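PDB 4UZG: surface protein SPB1 from Streptococcus agalactiae, which forms the backbone subunit of the group B streptococcus type 2b pilus, its copies probably being joined covalently by sortase into the pilus shaft. Local coordinates for residues A[35-41]-A[92-98]; A[28-34]-A[113-118]; A[184-190]-A[216-222]. All coordinates share one frame. Where two conformers were deposited one is given. Residues are numbered along the deposited sequence.

Contact 1: A[35-41]-A[92-98]; sequences VYQYVIK and TITIPWA
Strands 37-41 and 92-96 run antiparallel (167°), extended (phi near -115°, psi near 125°), axes 4.7 Å apart at closest. Tyr38-Ile95 and Ile40-Ile93 are hydrogen-bonded pairs: Tyr38 N to Ile95 O 3.0 Å; Ile95 N to Tyr38 O, Ile40 N to Ile93 O and Ile93 N to Ile40 O all 2.8 Å. Gln37-Pro96, Val39-Thr94 and Lys41-Thr92 are non-hydrogen-bonded. Beyond the strands, Trp97 N reaches Tyr36 O (2.8 Å). On the buried face Ile40 CD1 (chi1 m, chi2 101°) touches Ile93 CG2 (4.1 Å) and Ile95 CD1 (3.7 Å). Tyr38 (chi1 m) drives its ring edge into the face of the Trp97 six-membered ring (chi1 -149°), a T-shaped stack, centroids 4.8 Å apart, planes at 81°; Val35 CG1 fills in against Trp97 CD1 (4.0 Å). On the other, more polar face Val39 CG1 rests on Thr92 CG2 (3.7 Å); the Gln37 amide meets Asn154. Backbone bonds thus join the strands edge to edge, while Tyr38, Ile40, Ile93 and Ile95 form the apolar face toward strands 50-62 and 121-131, consistent with a beta-sandwich wall.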
loop_
_atom_site.group_PDB
_atom_site.type_symbol
_atom_site.label_atom_id
_atom_site.label_comp_id
_atom_site.label_asym_id
_atom_site.label_seq_id
_atom_site.Cartn_x
_atom_site.Cartn_y
_atom_site.Cartn_z
ATOM N N VAL A 35 22.475 26.572 8.947
ATOM C CA VAL A 35 21.202 25.980 8.561
ATOM C C VAL A 35 20.080 26.678 9.312
ATOM O O VAL A 35 20.009 26.641 10.546
ATOM C CB VAL A 35 21.159 24.475 8.847
ATOM C CG1 VAL A 35 19.783 23.918 8.481
ATOM C CG2 VAL A 35 22.254 23.763 8.060
ATOM N N TYR A 36 19.176 27.279 8.549
ATOM C CA TYR A 36 18.028 27.974 9.134
ATOM C C TYR A 36 16.698 27.239 8.888
ATOM O O TYR A 36 15.684 27.625 9.475
ATOM C CB TYR A 36 17.949 29.437 8.663
ATOM C CG TYR A 36 17.869 29.572 7.170
ATOM C CD1 TYR A 36 16.659 29.448 6.513
ATOM C CD2 TYR A 36 19.015 29.775 6.406
ATOM C CE1 TYR A 36 16.588 29.565 5.139
ATOM C CE2 TYR A 36 18.951 29.901 5.029
ATOM C CZ TYR A 36 17.732 29.762 4.408
ATOM O OH TYR A 36 17.605 29.862 3.039
ATOM N N GLN A 37 16.693 26.183 8.071
ATOM C CA GLN A 37 15.502 25.357 7.902
ATOM C C GLN A 37 15.875 24.028 7.301
ATOM O O GLN A 37 16.910 23.914 6.651
ATOM C CB GLN A 37 14.475 26.054 7.004
ATOM C CG GLN A 37 14.939 26.240 5.576
ATOM C CD GLN A 37 13.962 27.024 4.728
ATOM O OE1 GLN A 37 13.139 27.781 5.245
ATOM N NE2 GLN A 37 14.070 26.871 3.425
ATOM N N TYR A 38 14.999 23.048 7.500
ATOM C CA TYR A 38 14.992 21.822 6.704
ATOM C C TYR A 38 13.660 21.746 5.978
ATOM O O TYR A 38 12.614 22.017 6.566
ATOM C CB TYR A 38 15.220 20.553 7.570
ATOM C CG TYR A 38 16.653 20.398 7.962
ATOM C CD1 TYR A 38 17.561 19.775 7.122
ATOM C CD2 TYR A 38 17.120 20.924 9.158
ATOM C CE1 TYR A 38 18.903 19.697 7.463
ATOM C CE2 TYR A 38 18.452 20.831 9.508
ATOM C CZ TYR A 38 19.354 20.253 8.651
ATOM O OH TYR A 38 20.695 20.179 8.963
ATOM N N VAL A 39 13.705 21.351 4.714
ATOM C CA VAL A 39 12.510 21.250 3.874
ATOM C C VAL A 39 12.314 19.801 3.455
ATOM O O VAL A 39 13.205 19.193 2.841
ATOM C CB VAL A 39 12.651 22.125 2.626
ATOM C CG1 VAL A 39 11.370 22.052 1.807
ATOM C CG2 VAL A 39 12.991 23.576 2.989
ATOM N N ILE A 40 11.146 19.248 3.785
ATOM C CA ILE A 40 10.768 17.886 3.437
ATOM C C ILE A 40 9.688 17.983 2.367
ATOM O O ILE A 40 8.612 18.521 2.609
ATOM C CB ILE A 40 10.209 17.149 4.671
ATOM C CG1 ILE A 40 11.261 17.096 5.784
ATOM C CG2 ILE A 40 9.734 15.747 4.281
ATOM C CD1 ILE A 40 11.056 18.128 6.886
ATOM N N LYS A 41 9.984 17.459 1.182
ATOM C CA LYS A 41 9.044 17.488 0.064
ATOM C C LYS A 41 8.693 16.072 -0.314
ATOM O O LYS A 41 9.578 15.258 -0.537
ATOM C CB LYS A 41 9.658 18.174 -1.150
ATOM C CG LYS A 41 9.718 19.657 -1.040
ATOM C CD LYS A 41 10.262 20.316 -2.297
ATOM C CE LYS A 41 10.329 21.832 -2.135
ATOM N NZ LYS A 41 10.782 22.486 -3.399
ATOM N N THR A 92 4.646 19.577 1.372
ATOM C CA THR A 92 5.932 20.111 1.746
ATOM C C THR A 92 5.845 20.605 3.177
ATOM O O THR A 92 4.964 21.394 3.509
ATOM C CB THR A 92 6.326 21.301 0.834
ATOM O OG1 THR A 92 6.347 20.866 -0.520
ATOM C CG2 THR A 92 7.680 21.862 1.229
ATOM N N ILE A 93 6.781 20.148 4.004
ATOM C CA ILE A 93 6.908 20.573 5.385
ATOM C C ILE A 93 8.227 21.320 5.535
ATOM O O ILE A 93 9.271 20.811 5.148
ATOM C CB ILE A 93 6.838 19.359 6.338
ATOM C CG1 ILE A 93 5.385 18.894 6.446
ATOM C CG2 ILE A 93 7.400 19.700 7.733
ATOM C CD1 ILE A 93 5.192 17.567 7.121
ATOM N N THR A 94 8.175 22.528 6.090
ATOM C CA THR A 94 9.373 23.333 6.306
ATOM C C THR A 94 9.531 23.510 7.804
ATOM O O THR A 94 8.640 24.019 8.467
ATOM C CB THR A 94 9.252 24.686 5.610
ATOM O OG1 THR A 94 9.030 24.465 4.218
ATOM C CG2 THR A 94 10.503 25.512 5.785
ATOM N N ILE A 95 10.677 23.077 8.327
ATOM C CA ILE A 95 10.948 23.140 9.756
ATOM C C ILE A 95 11.980 24.264 9.988
ATOM O O ILE A 95 13.140 24.136 9.614
ATOM C CB ILE A 95 11.512 21.814 10.287
ATOM C CG1 ILE A 95 10.537 20.663 10.002
ATOM C CG2 ILE A 95 11.815 21.938 11.779
ATOM C CD1 ILE A 95 11.064 19.289 10.382
ATOM N N PRO A 96 11.564 25.379 10.601
ATOM C CA PRO A 96 12.551 26.418 10.912
ATOM C C PRO A 96 13.553 25.883 11.942
ATOM O O PRO A 96 13.185 25.162 12.869
ATOM C CB PRO A 96 11.699 27.577 11.457
ATOM C CG PRO A 96 10.484 26.944 11.979
ATOM C CD PRO A 96 10.218 25.759 11.060
ATOM N N TRP A 97 14.810 26.267 11.771
ATOM C CA TRP A 97 15.910 25.672 12.525
ATOM C C TRP A 97 16.646 26.703 13.374
ATOM O O TRP A 97 17.408 26.342 14.275
ATOM C CB TRP A 97 16.890 25.003 11.543
ATOM C CG TRP A 97 17.594 23.812 12.104
ATOM C CD1 TRP A 97 18.926 23.692 12.363
ATOM C CD2 TRP A 97 17.002 22.555 12.453
ATOM N NE1 TRP A 97 19.198 22.449 12.853
ATOM C CE2 TRP A 97 18.038 21.734 12.923
ATOM C CE3 TRP A 97 15.707 22.050 12.389
ATOM C CZ2 TRP A 97 17.816 20.422 13.341
ATOM C CZ3 TRP A 97 15.482 20.750 12.817
ATOM C CH2 TRP A 97 16.530 19.953 13.278
ATOM N N ALA A 98 16.429 27.982 13.082
ATOM C CA ALA A 98 17.095 29.060 13.804
ATOM C C ALA A 98 16.215 30.288 13.695
ATOM O O ALA A 98 15.391 30.396 12.781
ATOM C CB ALA A 98 18.502 29.342 13.220
#

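Contact 2: A[28-34]-A[113-118]; sequences NYHGTEK and DDFFYK
One lysine holds two consecutive aspartates: Lys34, fully extended (t at every chi), places NZ 2.7 Å from Asp114 OD1 and 2.8 Å from Asp113 OD1, a salt-bridge network at the base of a beta hairpin. The hairpin is 28-34, whose short strands 29-30 and 33-34 are joined by a type II' turn from His30 to Glu33, with Gly31 at phi 71° and psi -133°; His30 N to Glu33 O is 2.9 Å and Glu33 N to His30 O 3.1 Å. Against it lies 113-118, an irregular loop leading toward strand 121-131, without beta pairing between the two; the nearest CA atoms, of Asn28 and Phe115, are 7.1 Å apart. Phe115 (chi1 m) wedges between Asn28, Tyr29 and Lys34. Asn28 CB sits 3.5 Å above the centroid of the Phe115 ring, a CH-pi contact, while the edge of this ring meets the face of Tyr29 in an offset T-shaped stack, centroids 5.3 Å apart and planes at 72°. Lys34 CG packs 3.7 Å from Phe115 CZ. The lysine ammonium is further held by the carbonyls of Thr100 and Thr102, so the contact ties hairpin and loops together at this tip of the fold. Asn28 (chi1 m) donates from ND2 to Tyr117 O at 3.0 Å, and water 1 links Asn28 OD1 (2.9 Å) to Tyr117 N (2.8 Å).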
loop_
_atom_site.group_PDB
_atom_site.type_symbol
_atom_site.label_atom_id
_atom_site.label_comp_id
_atom_site.label_asym_id
_atom_site.label_seq_id
_atom_site.Cartn_x
_atom_site.Cartn_y
_atom_site.Cartn_z
ATOM N N ASN A 28 23.385 21.939 12.596
ATOM C CA ASN A 28 23.219 23.376 12.511
ATOM C C ASN A 28 24.023 24.060 11.399
ATOM O O ASN A 28 23.744 25.206 11.083
ATOM C CB ASN A 28 23.521 23.973 13.870
ATOM C CG ASN A 28 22.437 23.644 14.897
ATOM O OD1 ASN A 28 21.325 23.270 14.532
ATOM N ND2 ASN A 28 22.744 23.810 16.173
ATOM N N TYR A 29 24.972 23.347 10.789
ATOM C CA TYR A 29 25.748 23.863 9.646
ATOM C C TYR A 29 25.773 22.876 8.478
ATOM O O TYR A 29 25.783 21.665 8.669
ATOM C CB TYR A 29 27.188 24.208 10.057
ATOM C CG TYR A 29 27.212 25.358 11.014
ATOM C CD1 TYR A 29 27.236 26.672 10.557
ATOM C CD2 TYR A 29 27.152 25.145 12.376
ATOM C CE1 TYR A 29 27.231 27.741 11.442
ATOM C CE2 TYR A 29 27.142 26.202 13.265
ATOM C CZ TYR A 29 27.169 27.494 12.791
ATOM O OH TYR A 29 27.162 28.534 13.690
ATOM N N HIS A 30 25.790 23.424 7.264
ATOM C CA HIS A 30 25.873 22.641 6.031
ATOM C C HIS A 30 26.905 23.324 5.152
ATOM O O HIS A 30 26.662 24.422 4.648
ATOM C CB HIS A 30 24.501 22.604 5.348
ATOM C CG HIS A 30 24.496 21.917 4.018
ATOM N ND1 HIS A 30 24.123 22.555 2.854
ATOM C CD2 HIS A 30 24.805 20.646 3.667
ATOM C CE1 HIS A 30 24.210 21.709 1.843
ATOM N NE2 HIS A 30 24.623 20.544 2.309
ATOM N N GLY A 31 28.064 22.692 4.986
ATOM C CA GLY A 31 29.188 23.372 4.393
ATOM C C GLY A 31 29.588 24.343 5.486
ATOM O O GLY A 31 29.655 23.969 6.668
ATOM N N THR A 32 29.804 25.593 5.099
ATOM C CA THR A 32 30.118 26.660 6.041
ATOM C C THR A 32 28.878 27.530 6.290
ATOM O O THR A 32 28.962 28.567 6.950
ATOM C CB THR A 32 31.252 27.536 5.491
ATOM O OG1 THR A 32 30.861 28.055 4.218
ATOM C CG2 THR A 32 32.525 26.716 5.317
ATOM N N GLU A 33 27.726 27.096 5.778
ATOM C CA GLU A 33 26.504 27.882 5.881
ATOM C C GLU A 33 25.673 27.475 7.089
ATOM O O GLU A 33 25.459 26.294 7.352
ATOM C CB GLU A 33 25.653 27.719 4.630
ATOM C CG GLU A 33 26.205 28.437 3.415
ATOM C CD GLU A 33 25.285 28.306 2.217
ATOM O OE1 GLU A 33 24.240 27.625 2.354
ATOM O OE2 GLU A 33 25.601 28.882 1.151
ATOM N N LYS A 34 25.198 28.473 7.807
ATOM C CA LYS A 34 24.246 28.256 8.874
ATOM C C LYS A 34 22.977 27.626 8.295
ATOM O O LYS A 34 22.461 28.097 7.268
ATOM C CB LYS A 34 23.917 29.614 9.482
ATOM C CG LYS A 34 22.785 29.629 10.436
ATOM C CD LYS A 34 22.639 30.980 11.082
ATOM C CE LYS A 34 21.525 30.987 12.091
ATOM N NZ LYS A 34 21.341 32.310 12.741
ATOM N N ASP A 113 24.877 31.299 18.607
ATOM C CA ASP A 113 23.931 31.726 17.583
ATOM C C ASP A 113 22.498 31.471 18.075
ATOM O O ASP A 113 22.300 31.242 19.271
ATOM C CB ASP A 113 24.243 30.984 16.287
ATOM C CG ASP A 113 23.975 31.816 15.048
ATOM O OD1 ASP A 113 22.992 32.588 15.017
ATOM O OD2 ASP A 113 24.746 31.668 14.082
ATOM N N ASP A 114 21.513 31.534 17.183
ATOM C CA ASP A 114 20.110 31.472 17.594
ATOM C C ASP A 114 19.396 30.215 17.103
ATOM O O ASP A 114 18.195 30.233 16.848
ATOM C CB ASP A 114 19.370 32.750 17.169
ATOM C CG ASP A 114 19.449 33.023 15.684
ATOM O OD1 ASP A 114 19.753 32.095 14.909
ATOM O OD2 ASP A 114 19.177 34.183 15.300
ATOM N N PHE A 115 20.159 29.137 17.004
ATOM C CA PHE A 115 19.606 27.825 16.687
ATOM C C PHE A 115 18.614 27.348 17.735
ATOM O O PHE A 115 18.804 27.574 18.940
ATOM C CB PHE A 115 20.743 26.806 16.599
ATOM C CG PHE A 115 21.715 27.085 15.492
ATOM C CD1 PHE A 115 21.326 26.936 14.169
ATOM C CD2 PHE A 115 23.016 27.501 15.754
ATOM C CE1 PHE A 115 22.204 27.182 13.139
ATOM C CE2 PHE A 115 23.898 27.757 14.716
ATOM C CZ PHE A 115 23.496 27.599 13.416
ATOM N N PHE A 116 17.585 26.631 17.291
ATOM C CA PHE A 116 16.595 26.065 18.198
ATOM C C PHE A 116 17.013 24.738 18.809
ATOM O O PHE A 116 16.577 24.401 19.914
ATOM C CB PHE A 116 15.257 25.854 17.496
ATOM C CG PHE A 116 14.688 27.095 16.853
ATOM C CD1 PHE A 116 14.843 28.349 17.419
ATOM C CD2 PHE A 116 13.984 26.985 15.665
ATOM C CE1 PHE A 116 14.303 29.457 16.804
ATOM C CE2 PHE A 116 13.436 28.082 15.043
ATOM C CZ PHE A 116 13.585 29.334 15.610
ATOM N N TYR A 117 17.834 23.978 18.085
ATOM C CA TYR A 117 18.159 22.607 18.425
ATOM C C TYR A 117 19.672 22.491 18.502
ATOM O O TYR A 117 20.422 23.332 17.970
ATOM C CB TYR A 117 17.551 21.653 17.388
ATOM C CG TYR A 117 16.078 21.959 17.160
ATOM C CD1 TYR A 117 15.142 21.808 18.179
ATOM C CD2 TYR A 117 15.628 22.484 15.950
ATOM C CE1 TYR A 117 13.794 22.156 18.000
ATOM C CE2 TYR A 117 14.277 22.814 15.751
ATOM C CZ TYR A 117 13.377 22.656 16.795
ATOM O OH TYR A 117 12.047 22.992 16.661
ATOM N N LYS A 118 20.136 21.490 19.218
ATOM C CA LYS A 118 21.567 21.307 19.365
ATOM C C LYS A 118 21.950 19.882 19.050
ATOM O O LYS A 118 21.121 18.949 19.094
ATOM C CB LYS A 118 22.059 21.741 20.741
ATOM C CG LYS A 118 21.326 21.104 21.876
ATOM C CD LYS A 118 21.825 21.599 23.231
ATOM C CE LYS A 118 21.207 20.788 24.368
ATOM N NZ LYS A 118 21.759 21.155 25.702
HETATM O O HOH W 1 18.785 24.254 15.477
#

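Contact 3: A[184-190]-A[216-222]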
loop_
_atom_site.group_PDB
_atom_site.type_symbol
_atom_site.label_atom_id
_atom_site.label_comp_id
_atom_site.label_asym_id
_atom_site.label_seq_id
_atom_site.Cartn_x
_atom_site.Cartn_y
_atom_site.Cartn_z
ATOM N N LEU A 184 -14.193 -23.247 -18.208
ATOM C CA LEU A 184 -15.623 -23.209 -17.992
ATOM C C LEU A 184 -16.111 -21.854 -17.552
ATOM O O LEU A 184 -15.707 -21.341 -16.502
ATOM C CB LEU A 184 -16.026 -24.239 -16.947
ATOM C CG LEU A 184 -15.675 -25.690 -17.253
ATOM C CD1 LEU A 184 -16.048 -26.595 -16.076
ATOM C CD2 LEU A 184 -16.368 -26.171 -18.523
ATOM N N GLN A 185 -17.008 -21.285 -18.347
ATOM C CA GLN A 185 -17.665 -20.045 -18.006
ATOM C C GLN A 185 -18.833 -20.284 -17.060
ATOM O O GLN A 185 -19.392 -21.397 -16.987
ATOM C CB GLN A 185 -18.164 -19.364 -19.280
ATOM C CG GLN A 185 -19.373 -20.060 -19.889
ATOM C CD GLN A 185 -19.878 -19.384 -21.083
ATOM O OE1 GLN A 185 -19.115 -19.015 -21.975
ATOM N NE2 GLN A 185 -21.191 -19.211 -21.137
ATOM N N GLY A 186 -19.243 -19.224 -16.378
ATOM C CA GLY A 186 -20.502 -19.232 -15.667
ATOM C C GLY A 186 -20.473 -19.761 -14.253
ATOM O O GLY A 186 -21.516 -19.757 -13.604
ATOM N N ALA A 187 -19.322 -20.223 -13.760
ATOM C CA ALA A 187 -19.232 -20.607 -12.348
ATOM C C ALA A 187 -19.219 -19.342 -11.501
ATOM O O ALA A 187 -18.643 -18.337 -11.909
ATOM C CB ALA A 187 -17.960 -21.379 -12.098
ATOM N N ILE A 188 -19.845 -19.405 -10.329
ATOM C CA ILE A 188 -19.883 -18.280 -9.419
ATOM C C ILE A 188 -19.082 -18.633 -8.172
ATOM O O ILE A 188 -19.324 -19.679 -7.554
ATOM C CB ILE A 188 -21.318 -17.867 -9.020
ATOM C CG1 ILE A 188 -22.144 -17.588 -10.285
ATOM C CG2 ILE A 188 -21.298 -16.659 -8.074
ATOM C CD1 ILE A 188 -23.596 -17.291 -10.010
ATOM N N PHE A 189 -18.156 -17.750 -7.798
ATOM C CA PHE A 189 -17.349 -17.885 -6.586
ATOM C C PHE A 189 -17.492 -16.670 -5.704
ATOM O O PHE A 189 -17.716 -15.544 -6.175
ATOM C CB PHE A 189 -15.864 -18.015 -6.949
ATOM C CG PHE A 189 -15.477 -19.358 -7.509
ATOM C CD1 PHE A 189 -15.666 -19.649 -8.857
ATOM C CD2 PHE A 189 -14.971 -20.354 -6.699
ATOM C CE1 PHE A 189 -15.319 -20.869 -9.366
ATOM C CE2 PHE A 189 -14.639 -21.584 -7.214
ATOM C CZ PHE A 189 -14.828 -21.855 -8.544
ATOM N N VAL A 190 -17.289 -16.903 -4.414
ATOM C CA VAL A 190 -16.965 -15.865 -3.456
ATOM C C VAL A 190 -15.597 -16.195 -2.852
ATOM O O VAL A 190 -15.144 -17.343 -2.905
ATOM C CB VAL A 190 -18.057 -15.703 -2.372
ATOM C CG1 VAL A 190 -19.363 -15.263 -3.006
ATOM C CG2 VAL A 190 -18.252 -16.962 -1.539
ATOM N N THR A 216 -19.286 -10.209 -2.564
ATOM C CA THR A 216 -19.292 -10.014 -3.997
ATOM C C THR A 216 -19.203 -11.350 -4.711
ATOM O O THR A 216 -18.313 -12.148 -4.465
ATOM C CB THR A 216 -18.086 -9.149 -4.414
ATOM O OG1 THR A 216 -18.160 -7.886 -3.746
ATOM C CG2 THR A 216 -18.028 -8.970 -5.919
ATOM N N GLU A 217 -20.152 -11.609 -5.601
ATOM C CA GLU A 217 -20.140 -12.805 -6.433
ATOM C C GLU A 217 -19.387 -12.542 -7.731
ATOM O O GLU A 217 -19.697 -11.604 -8.460
ATOM C CB GLU A 217 -21.565 -13.251 -6.763
ATOM C CG GLU A 217 -22.273 -13.822 -5.560
ATOM C CD GLU A 217 -23.601 -14.511 -5.868
ATOM O OE1 GLU A 217 -24.082 -14.419 -7.010
ATOM O OE2 GLU A 217 -24.167 -15.168 -4.967
ATOM N N TYR A 218 -18.412 -13.402 -8.021
ATOM C CA TYR A 218 -17.611 -13.341 -9.233
ATOM C C TYR A 218 -18.006 -14.496 -10.137
ATOM O O TYR A 218 -18.044 -15.643 -9.687
ATOM C CB TYR A 218 -16.118 -13.445 -8.881
ATOM C CG TYR A 218 -15.585 -12.253 -8.139
ATOM C CD1 TYR A 218 -15.095 -11.154 -8.834
ATOM C CD2 TYR A 218 -15.574 -12.198 -6.744
ATOM C CE1 TYR A 218 -14.596 -10.044 -8.150
ATOM C CE2 TYR A 218 -15.101 -11.089 -6.065
ATOM C CZ TYR A 218 -14.581 -10.024 -6.781
ATOM O OH TYR A 218 -14.110 -8.907 -6.101
ATOM N N THR A 219 -18.240 -14.207 -11.414
ATOM C CA THR A 219 -18.570 -15.223 -12.399
ATOM C C THR A 219 -17.400 -15.447 -13.343
ATOM O O THR A 219 -16.828 -14.480 -13.869
ATOM C CB THR A 219 -19.826 -14.785 -13.205
ATOM O OG1 THR A 219 -20.932 -14.637 -12.326
ATOM C CG2 THR A 219 -20.201 -15.819 -14.213
ATOM N N THR A 220 -17.060 -16.708 -13.603
ATOM C CA THR A 220 -15.988 -17.000 -14.550
ATOM C C THR A 220 -16.426 -16.591 -15.967
ATOM O O THR A 220 -17.564 -16.833 -16.392
ATOM C CB THR A 220 -15.531 -18.457 -14.502
ATOM O OG1 THR A 220 -16.631 -19.309 -14.831
ATOM C CG2 THR A 220 -14.981 -18.818 -13.130
ATOM N N GLY A 221 -15.516 -15.916 -16.657
ATOM C CA GLY A 221 -15.815 -15.401 -17.974
ATOM C C GLY A 221 -15.775 -16.445 -19.053
ATOM O O GLY A 221 -15.603 -17.641 -18.813
ATOM N N ALA A 222 -15.917 -15.974 -20.291
ATOM C CA ALA A 222 -15.916 -16.856 -21.445
ATOM C C ALA A 222 -14.616 -17.657 -21.532
ATOM O O ALA A 222 -14.600 -18.744 -22.105
ATOM C CB ALA A 222 -16.125 -16.057 -22.722
HETATM O O HOH W 2 -16.724 -20.392 -22.738
#
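Leu184 opens the contact with its carbonyl: Thr220 OG1 donates to Leu184 O at 2.8 Å, while the CA-to-CB bond of Leu184 points away. Gln185 lays its CB 3.1 Å from Gly221 O, and water 2 donates both to Gln185 OE1 (2.9 Å) and to Ala222 O (2.8 Å), closing the open end of the pair. At Gly186, phi 87° and psi -2° would jam a CB against the preceding carbonyl; with Ala187 it forms a G1-type beta bulge opposite Thr220, Gly186 N reaching Thr220 O at 2.9 Å. Ala187 N then donates to Thr220 OG1 (3.0 Å), and Ala187 O receives Thr220 N (2.8 Å). Thr220, with chi1 p, thus stitches the bulge to the strand through backbone and hydroxyl alike. Regular antiparallel pairing follows. Ile188 faces Thr219 as a non-hydrogen-bonded pair, with its CG2 3.7 Å from Glu217 CB. Phe189 and Tyr218 make the hydrogen-bonded pair, Phe189 N to Tyr218 O at 2.8 Å and Tyr218 N to Phe189 O at 2.9 Å. Val190 ends the run with CG1 3.6 Å from Thr216 O. Strand 218-219 is an outer strand of a four-stranded sheet in the prealbumin-like domain: 188-192 lies between it and 234-240, while Phe189, Tyr218 and Thr220 pack on Ile226 of strand 225-231.

Overall arrangement
Contacts 1 and 2 belong to one end of the elongated, all-beta chain and contact 3 to the other. Contact 1, in the ten-stranded sheet, is nested in sequence inside the loop closed by contact 2, their centres about 12 Å apart; Val35 N lies 2.8 Å from Asn28 O and Trp97 O 3.0 Å from Phe116 N, both probable hydrogen bonds, so the hairpin, which leads into strand 37-43, and the loop between strands 90-96 and 121-131 adjoin the end of contact 1. Contact 3 follows later, in the separate four-stranded sheet of the prealbumin-like domain, its centre about 54 Å from that of contact 1 and about 64 Å from that of contact 2. Such separation suits a rod-like subunit.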